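Local coordinates for protein peptidase, M20/M25/M40 family (Staphylococcus aureus, PDB 4EWT) that is a putative metal-dependent amidohydrolase of the M20 peptidase family, binding two manganese ions and probably cleaving the amide bond of N-acylated amino acids, at residues Lys195-Ile209 and Phe240-Val253. Numbering follows the deposited sequence.
Sequences KGGHGSSPHMANDAI and FDGKGQFNVIKDVV
A short antiparallel β-bridge at the far end of the smaller α/β domain of this M20-family hydrolase, remote from the two manganese ions, pairs strand 197-198 with strand 248-249. G197 and I249 form the hydrogen-bonded pair: I249 N reaches G197 O at 2.8 Å, almost in line with the carbonyl (C=O...N 169°), while the return bond from G197 N to I249 O is weak. One step on, where the turn H198-S201 begins, G199 N donates to N247 O from well above the carbonyl plane. I249 is inserted into the loop that follows strand 197-198. With CG1 anti to the carbonyl carbon (chi1 -72°) and CG2 anti to the backbone N, CD1 reaches P202 CA, a tight 3.4 Å, and H198 O, whereas CG2 rests on A205 CB and on D207 CA, 3.7 Å away. R225 of a third subunit packs against I249 and P202 and forms a salt bridge with D207 OD2. The other carboxylate oxygen, D207 OD1, caps the start of helix 208-226 through V210 N and a weak bond from I209 N, and also accepts a hydrogen bond from a water, which in turn accepts one from K250 N. At the same helix start A208 N donates to K250 O (3.0 Å, N-H...O 162°), bringing A208 CB over the backbone of D251 and V252. The I209 side chain turns its end toward 240-253: it crosses that of V253 at about a right angle, with I209 CG1 3.6 Å from V253 CG1, and its terminal CD1 ends 3.5 Å from both K250 CB and G242 O.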
ATOM      1  N   LYS A 195      17.307   9.239  -4.967  1.00 17.70           N
ATOM      2  CA  LYS A 195      18.732   9.393  -4.827  1.00 20.04           C
ATOM      3  C   LYS A 195      19.316   8.012  -4.516  1.00 20.04           C
ATOM      4  O   LYS A 195      18.932   7.375  -3.540  1.00 19.20           O
ATOM      5  CB  LYS A 195      19.050  10.381  -3.700  1.00 20.05           C
ATOM      6  CG  LYS A 195      20.535  10.440  -3.345  1.00 24.15           C
ATOM      7  CD  LYS A 195      20.759  11.228  -2.053  1.00 26.67           C
ATOM      8  CE  LYS A 195      21.330  12.589  -2.352  1.00 30.81           C
ATOM      9  NZ  LYS A 195      22.803  12.506  -2.572  1.00 32.73           N
ATOM     10  N   GLY A 196      20.221   7.562  -5.374  1.00 21.48           N
ATOM     11  CA  GLY A 196      20.941   6.315  -5.190  1.00 22.92           C
ATOM     12  C   GLY A 196      21.941   6.362  -4.056  1.00 24.59           C
ATOM     13  O   GLY A 196      22.319   7.433  -3.589  1.00 25.57           O
ATOM     14  N   GLY A 197      22.362   5.192  -3.597  1.00 25.49           N
ATOM     15  CA  GLY A 197      23.355   5.103  -2.530  1.00 27.15           C
ATOM     16  C   GLY A 197      23.609   3.652  -2.188  1.00 28.26           C
ATOM     17  O   GLY A 197      22.890   2.764  -2.651  1.00 26.76           O
ATOM     18  N   HIS A 198      24.651   3.413  -1.395  1.00 30.33           N
ATOM     19  CA  HIS A 198      24.992   2.065  -0.960  1.00 32.15           C
ATOM     20  C   HIS A 198      23.851   1.454  -0.147  1.00 31.21           C
ATOM     21  O   HIS A 198      23.242   2.123   0.687  1.00 30.81           O
ATOM     22  CB  HIS A 198      26.298   2.076  -0.165  1.00 33.88           C
ATOM     23  CG  HIS A 198      26.998   0.755  -0.142  1.00 37.55           C
ATOM     24  ND1 HIS A 198      27.190   0.035   1.020  1.00 40.95           N
ATOM     25  CD2 HIS A 198      27.524   0.008  -1.143  1.00 40.62           C
ATOM     26  CE1 HIS A 198      27.820  -1.092   0.734  1.00 43.51           C
ATOM     27  NE2 HIS A 198      28.033  -1.132  -0.571  1.00 43.96           N
ATOM     28  N   GLY A 199      23.569   0.179  -0.404  1.00 31.65           N
ATOM     29  CA  GLY A 199      22.419  -0.517   0.184  1.00 30.87           C
ATOM     30  C   GLY A 199      22.394  -0.631   1.696  1.00 30.89           C
ATOM     31  O   GLY A 199      21.341  -0.890   2.281  1.00 31.15           O
ATOM     32  N   SER A 200      23.542  -0.441   2.331  1.00 31.24           N
ATOM     33  CA  SER A 200      23.649  -0.506   3.793  1.00 30.94           C
ATOM     34  C   SER A 200      23.372   0.823   4.529  1.00 29.99           C
ATOM     35  O   SER A 200      23.440   0.882   5.761  1.00 30.82           O
ATOM     36  CB  SER A 200      25.035  -0.989   4.165  1.00 31.98           C
ATOM     37  OG  SER A 200      26.004  -0.100   3.638  1.00 34.98           O
ATOM     38  N   SER A 201      23.089   1.887   3.783  1.00 27.90           N
ATOM     39  CA  SER A 201      22.838   3.192   4.382  1.00 26.15           C
ATOM     40  C   SER A 201      21.604   3.835   3.762  1.00 22.88           C
ATOM     41  O   SER A 201      21.721   4.862   3.071  1.00 22.02           O
ATOM     42  CB  SER A 201      24.056   4.100   4.200  1.00 27.23           C
ATOM     43  OG  SER A 201      25.176   3.534   4.848  1.00 31.23           O
ATOM     44  N   PRO A 202      20.421   3.230   3.995  1.00 20.63           N
ATOM     45  CA  PRO A 202      19.197   3.724   3.356  1.00 19.02           C
ATOM     46  C   PRO A 202      18.858   5.152   3.769  1.00 18.34           C
ATOM     47  O   PRO A 202      18.225   5.874   3.016  1.00 17.16           O
ATOM     48  CB  PRO A 202      18.112   2.745   3.851  1.00 18.43           C
ATOM     49  CG  PRO A 202      18.661   2.188   5.131  1.00 19.70           C
ATOM     50  CD  PRO A 202      20.142   2.150   4.968  1.00 19.97           C
ATOM     51  N   HIS A 203      19.293   5.552   4.960  1.00 18.65           N
ATOM     52  CA  HIS A 203      19.031   6.904   5.474  1.00 18.55           C
ATOM     53  C   HIS A 203      19.728   7.993   4.675  1.00 19.22           C
ATOM     54  O   HIS A 203      19.306   9.145   4.698  1.00 19.41           O
ATOM     55  CB  HIS A 203      19.476   7.005   6.930  1.00 18.97           C
ATOM     56  CG  HIS A 203      20.918   6.666   7.132  1.00 19.34           C
ATOM     57  ND1 HIS A 203      21.823   7.545   7.698  1.00 21.27           N
ATOM     58  CD2 HIS A 203      21.617   5.550   6.824  1.00 17.59           C
ATOM     59  CE1 HIS A 203      23.012   6.970   7.749  1.00 21.34           C
ATOM     60  NE2 HIS A 203      22.912   5.760   7.225  1.00 21.31           N
ATOM     61  N   MET A 204      20.770   7.615   3.968  1.00 19.90           N
ATOM     62  CA  MET A 204      21.547   8.473   3.095  1.00 21.34           C
ATOM     63  C   MET A 204      20.970   8.501   1.691  1.00 20.07           C
ATOM     64  O   MET A 204      21.401   9.220   0.874  1.00 19.57           O
ATOM     65  CB  MET A 204      22.975   7.955   2.935  1.00 23.40           C
ATOM     66  CG  MET A 204      23.995   8.197   4.009  1.00 28.55           C
ATOM     67  SD  MET A 204      23.494   9.377   5.158  1.00 42.08           S
ATOM     68  CE  MET A 204      24.159  10.875   4.461  1.00 40.57           C
ATOM     69  N   ALA A 205      20.025   7.642   1.413  1.00 18.43           N
ATOM     70  CA  ALA A 205      19.504   7.565   0.056  1.00 17.29           C
ATOM     71  C   ALA A 205      18.012   7.909   0.022  1.00 16.34           C
ATOM     72  O   ALA A 205      17.398   8.161   1.076  1.00 15.94           O
ATOM     73  CB  ALA A 205      19.786   6.181  -0.531  1.00 16.33           C
ATOM     74  N   ASN A 206      17.432   7.928  -1.176  1.00 15.42           N
ATOM     75  CA  ASN A 206      15.972   8.065  -1.336  1.00 14.96           C
ATOM     76  C   ASN A 206      15.499   7.052  -2.374  1.00 14.68           C
ATOM     77  O   ASN A 206      15.681   7.230  -3.571  1.00 14.53           O
ATOM     78  CB  ASN A 206      15.583   9.487  -1.746  1.00 14.72           C
ATOM     79  CG  ASN A 206      14.100   9.771  -1.584  1.00 14.28           C
ATOM     80  OD1 ASN A 206      13.612  10.797  -2.049  1.00 17.02           O
ATOM     81  ND2 ASN A 206      13.377   8.883  -0.917  1.00 13.33           N
ATOM     82  N   ASP A 207      14.888   5.993  -1.877  1.00 14.30           N
ATOM     83  CA  ASP A 207      14.632   4.772  -2.637  1.00 14.94           C
ATOM     84  C   ASP A 207      13.546   4.997  -3.707  1.00 13.49           C
ATOM     85  O   ASP A 207      12.386   5.180  -3.382  1.00 12.68           O
ATOM     86  CB  ASP A 207      14.230   3.698  -1.604  1.00 14.36           C
ATOM     87  CG  ASP A 207      14.316   2.292  -2.128  1.00 19.09           C
ATOM     88  OD1 ASP A 207      14.087   2.069  -3.347  1.00 20.99           O
ATOM     89  OD2 ASP A 207      14.588   1.385  -1.290  1.00 22.57           O
ATOM     90  N   ALA A 208      13.921   4.998  -4.980  1.00 13.48           N
ATOM     91  CA  ALA A 208      12.927   5.165  -6.030  1.00 13.02           C
ATOM     92  C   ALA A 208      12.013   3.941  -6.188  1.00 12.32           C
ATOM     93  O   ALA A 208      10.871   4.072  -6.617  1.00 11.92           O
ATOM     94  CB  ALA A 208      13.577   5.518  -7.352  1.00 13.69           C
ATOM     95  N   ILE A 209      12.510   2.759  -5.853  1.00 12.40           N
ATOM     96  CA  ILE A 209      11.676   1.552  -5.989  1.00 12.30           C
ATOM     97  C   ILE A 209      10.539   1.572  -4.963  1.00 11.42           C
ATOM     98  O   ILE A 209       9.410   1.289  -5.299  1.00 11.74           O
ATOM     99  CB  ILE A 209      12.511   0.243  -5.949  1.00 12.59           C
ATOM    100  CG1 ILE A 209      13.244   0.092  -7.290  1.00 14.04           C
ATOM    101  CG2 ILE A 209      11.613  -0.996  -5.653  1.00 12.13           C
ATOM    102  CD1 ILE A 209      14.360  -0.954  -7.307  1.00 13.75           C
ATOM    103  N   PHE A 240       7.227  -1.252 -15.245  1.00 14.27           N
ATOM    104  CA  PHE A 240       7.849  -0.675 -14.060  1.00 13.66           C
ATOM    105  C   PHE A 240       9.332  -0.995 -14.253  1.00 13.87           C
ATOM    106  O   PHE A 240       9.790  -2.097 -13.927  1.00 13.79           O
ATOM    107  CB  PHE A 240       7.255  -1.331 -12.800  1.00 12.35           C
ATOM    108  CG  PHE A 240       7.695  -0.700 -11.470  1.00 12.72           C
ATOM    109  CD1 PHE A 240       6.754  -0.232 -10.577  1.00 14.19           C
ATOM    110  CD2 PHE A 240       9.029  -0.648 -11.097  1.00 14.05           C
ATOM    111  CE1 PHE A 240       7.134   0.324  -9.341  1.00 15.85           C
ATOM    112  CE2 PHE A 240       9.428  -0.081  -9.869  1.00 15.51           C
ATOM    113  CZ  PHE A 240       8.479   0.397  -8.994  1.00 14.79           C
ATOM    114  N   ASP A 241      10.070  -0.065 -14.855  1.00 14.42           N
ATOM    115  CA  ASP A 241      11.471  -0.329 -15.151  1.00 15.84           C
ATOM    116  C   ASP A 241      12.337   0.109 -13.988  1.00 15.40           C
ATOM    117  O   ASP A 241      12.703   1.264 -13.887  1.00 15.37           O
ATOM    118  CB  ASP A 241      11.895   0.303 -16.480  1.00 16.59           C
ATOM    119  CG  ASP A 241      13.303  -0.088 -16.899  1.00 20.25           C
ATOM    120  OD1 ASP A 241      13.860  -1.093 -16.386  1.00 23.72           O
ATOM    121  OD2 ASP A 241      13.866   0.621 -17.759  1.00 23.90           O
ATOM    122  N   GLY A 242      12.621  -0.841 -13.091  1.00 15.93           N
ATOM    123  CA  GLY A 242      13.425  -0.599 -11.888  1.00 15.52           C
ATOM    124  C   GLY A 242      14.595  -1.566 -11.731  1.00 16.00           C
ATOM    125  O   GLY A 242      15.061  -1.812 -10.613  1.00 15.35           O
ATOM    126  N   LYS A 243      15.061  -2.127 -12.841  1.00 17.21           N
ATOM    127  CA  LYS A 243      16.172  -3.068 -12.803  1.00 18.97           C
ATOM    128  C   LYS A 243      17.448  -2.371 -12.318  1.00 20.23           C
ATOM    129  O   LYS A 243      17.772  -1.265 -12.732  1.00 19.80           O
ATOM    130  CB  LYS A 243      16.392  -3.744 -14.154  1.00 20.13           C
ATOM    131  CG  LYS A 243      17.445  -4.874 -14.084  1.00 21.14           C
ATOM    132  CD  LYS A 243      17.698  -5.480 -15.440  1.00 26.09           C
ATOM    133  CE  LYS A 243      18.888  -6.464 -15.398  1.00 28.18           C
ATOM    134  NZ  LYS A 243      18.779  -7.404 -14.212  1.00 30.77           N
ATOM    135  N   GLY A 244      18.156  -3.020 -11.411  1.00 21.63           N
ATOM    136  CA  GLY A 244      19.304  -2.388 -10.797  1.00 23.63           C
ATOM    137  C   GLY A 244      20.293  -3.419 -10.335  1.00 25.43           C
ATOM    138  O   GLY A 244      20.356  -4.513 -10.876  1.00 25.43           O
ATOM    139  N   GLN A 245      21.049  -3.048  -9.315  1.00 27.22           N
ATOM    140  CA  GLN A 245      22.080  -3.876  -8.749  1.00 30.26           C
ATOM    141  C   GLN A 245      21.659  -4.232  -7.324  1.00 30.60           C
ATOM    142  O   GLN A 245      21.146  -3.386  -6.580  1.00 29.46           O
ATOM    143  CB  GLN A 245      23.415  -3.125  -8.767  1.00 31.30           C
ATOM    144  CG  GLN A 245      23.563  -2.194  -9.977  1.00 35.16           C
ATOM    145  CD  GLN A 245      24.999  -1.785 -10.268  1.00 41.66           C
ATOM    146  OE1 GLN A 245      25.872  -1.842  -9.397  1.00 44.19           O
ATOM    147  NE2 GLN A 245      25.253  -1.373 -11.513  1.00 43.84           N
ATOM    148  N   PHE A 246      21.878  -5.493  -6.954  1.00 32.33           N
ATOM    149  CA  PHE A 246      21.468  -6.029  -5.649  1.00 32.66           C
ATOM    150  C   PHE A 246      21.454  -5.157  -4.396  1.00 31.70           C
ATOM    151  O   PHE A 246      20.429  -5.060  -3.669  1.00 30.93           O
ATOM    152  CB  PHE A 246      22.409  -7.176  -5.249  1.00 34.36           C
ATOM    153  CG  PHE A 246      21.862  -8.503  -5.571  1.00 36.35           C
ATOM    154  CD1 PHE A 246      20.770  -8.993  -4.859  1.00 37.42           C
ATOM    155  CD2 PHE A 246      22.382  -9.250  -6.622  1.00 39.32           C
ATOM    156  CE1 PHE A 246      20.218 -10.246  -5.165  1.00 39.25           C
ATOM    157  CE2 PHE A 246      21.840 -10.507  -6.943  1.00 41.85           C
ATOM    158  CZ  PHE A 246      20.756 -11.002  -6.212  1.00 40.73           C
ATOM    159  N   ASN A 247      22.611  -4.514  -4.213  1.00 30.97           N
ATOM    160  CA  ASN A 247      23.011  -3.823  -2.995  1.00 29.38           C
ATOM    161  C   ASN A 247      23.245  -2.327  -3.207  1.00 28.11           C
ATOM    162  O   ASN A 247      24.053  -1.700  -2.503  1.00 28.39           O
ATOM    163  CB  ASN A 247      24.359  -4.394  -2.647  1.00 30.80           C
ATOM    164  CG  ASN A 247      25.180  -4.620  -3.877  1.00 31.44           C
ATOM    165  OD1 ASN A 247      24.741  -4.283  -4.992  1.00 27.75           O
ATOM    166  ND2 ASN A 247      26.349  -5.231  -3.713  1.00 33.24           N
ATOM    167  N   VAL A 248      22.582  -1.781  -4.215  1.00 25.74           N
ATOM    168  CA  VAL A 248      22.598  -0.349  -4.464  1.00 23.68           C
ATOM    169  C   VAL A 248      21.144   0.071  -4.381  1.00 21.49           C
ATOM    170  O   VAL A 248      20.287  -0.531  -5.029  1.00 20.64           O
ATOM    171  CB  VAL A 248      23.195  -0.026  -5.865  1.00 24.66           C
ATOM    172  CG1 VAL A 248      23.051   1.449  -6.220  1.00 24.43           C
ATOM    173  CG2 VAL A 248      24.681  -0.441  -5.933  1.00 25.15           C
ATOM    174  N   ILE A 249      20.852   1.057  -3.545  1.00 19.70           N
ATOM    175  CA  ILE A 249      19.511   1.649  -3.518  1.00 18.00           C
ATOM    176  C   ILE A 249      19.253   2.386  -4.832  1.00 18.07           C
ATOM    177  O   ILE A 249      20.037   3.249  -5.238  1.00 18.10           O
ATOM    178  CB  ILE A 249      19.317   2.578  -2.298  1.00 17.56           C
ATOM    179  CG1 ILE A 249      19.213   1.739  -1.024  1.00 17.95           C
ATOM    180  CG2 ILE A 249      18.050   3.450  -2.467  1.00 16.10           C
ATOM    181  CD1 ILE A 249      19.667   2.459   0.224  1.00 16.63           C
ATOM    182  N   LYS A 250      18.164   2.019  -5.497  1.00 17.50           N
ATOM    183  CA  LYS A 250      17.886   2.464  -6.854  1.00 18.15           C
ATOM    184  C   LYS A 250      17.482   3.950  -6.944  1.00 18.66           C
ATOM    185  O   LYS A 250      16.584   4.408  -6.233  1.00 18.25           O
ATOM    186  CB  LYS A 250      16.841   1.534  -7.492  1.00 16.97           C
ATOM    187  CG  LYS A 250      16.484   1.831  -8.947  1.00 17.00           C
ATOM    188  CD  LYS A 250      17.504   1.233  -9.911  1.00 19.62           C
ATOM    189  CE  LYS A 250      17.420   1.872 -11.290  1.00 20.75           C
ATOM    190  NZ  LYS A 250      18.541   1.449 -12.180  1.00 23.05           N
ATOM    191  N   ASP A 251      18.168   4.687  -7.823  1.00 20.45           N
ATOM    192  CA  ASP A 251      18.060   6.160  -7.902  1.00 21.54           C
ATOM    193  C   ASP A 251      16.863   6.666  -8.704  1.00 20.77           C
ATOM    194  O   ASP A 251      16.359   7.759  -8.442  1.00 20.40           O
ATOM    195  CB  ASP A 251      19.354   6.770  -8.477  1.00 23.70           C
ATOM    196  CG  ASP A 251      19.591   6.405  -9.931  1.00 27.97           C
ATOM    197  OD1 ASP A 251      19.234   5.276 -10.357  1.00 31.43           O
ATOM    198  OD2 ASP A 251      20.156   7.252 -10.668  1.00 35.17           O
ATOM    199  N   VAL A 252      16.428   5.866  -9.676  1.00 19.71           N
ATOM    200  CA  VAL A 252      15.379   6.252 -10.598  1.00 20.11           C
ATOM    201  C   VAL A 252      14.608   5.015 -11.070  1.00 19.26           C
ATOM    202  O   VAL A 252      15.205   3.961 -11.301  1.00 19.25           O
ATOM    203  CB  VAL A 252      15.928   7.083 -11.794  1.00 21.35           C
ATOM    204  CG1 VAL A 252      16.963   6.303 -12.567  1.00 24.65           C
ATOM    205  CG2 VAL A 252      14.796   7.532 -12.722  1.00 21.95           C
ATOM    206  N   VAL A 253      13.281   5.126 -11.129  1.00 18.41           N
ATOM    207  CA  VAL A 253      12.468   4.128 -11.817  1.00 17.87           C
ATOM    208  C   VAL A 253      11.656   4.792 -12.942  1.00 18.57           C
ATOM    209  O   VAL A 253      11.254   5.956 -12.847  1.00 17.15           O
ATOM    210  CB  VAL A 253      11.570   3.234 -10.875  1.00 17.29           C
ATOM    211  CG1 VAL A 253      12.383   2.600  -9.723  1.00 15.32           C
ATOM    212  CG2 VAL A 253      10.405   3.982 -10.323  1.00 18.19           C
TER
HETATM  213  O   HOH W   1      16.085   0.428  -4.112  1.00  9.09           O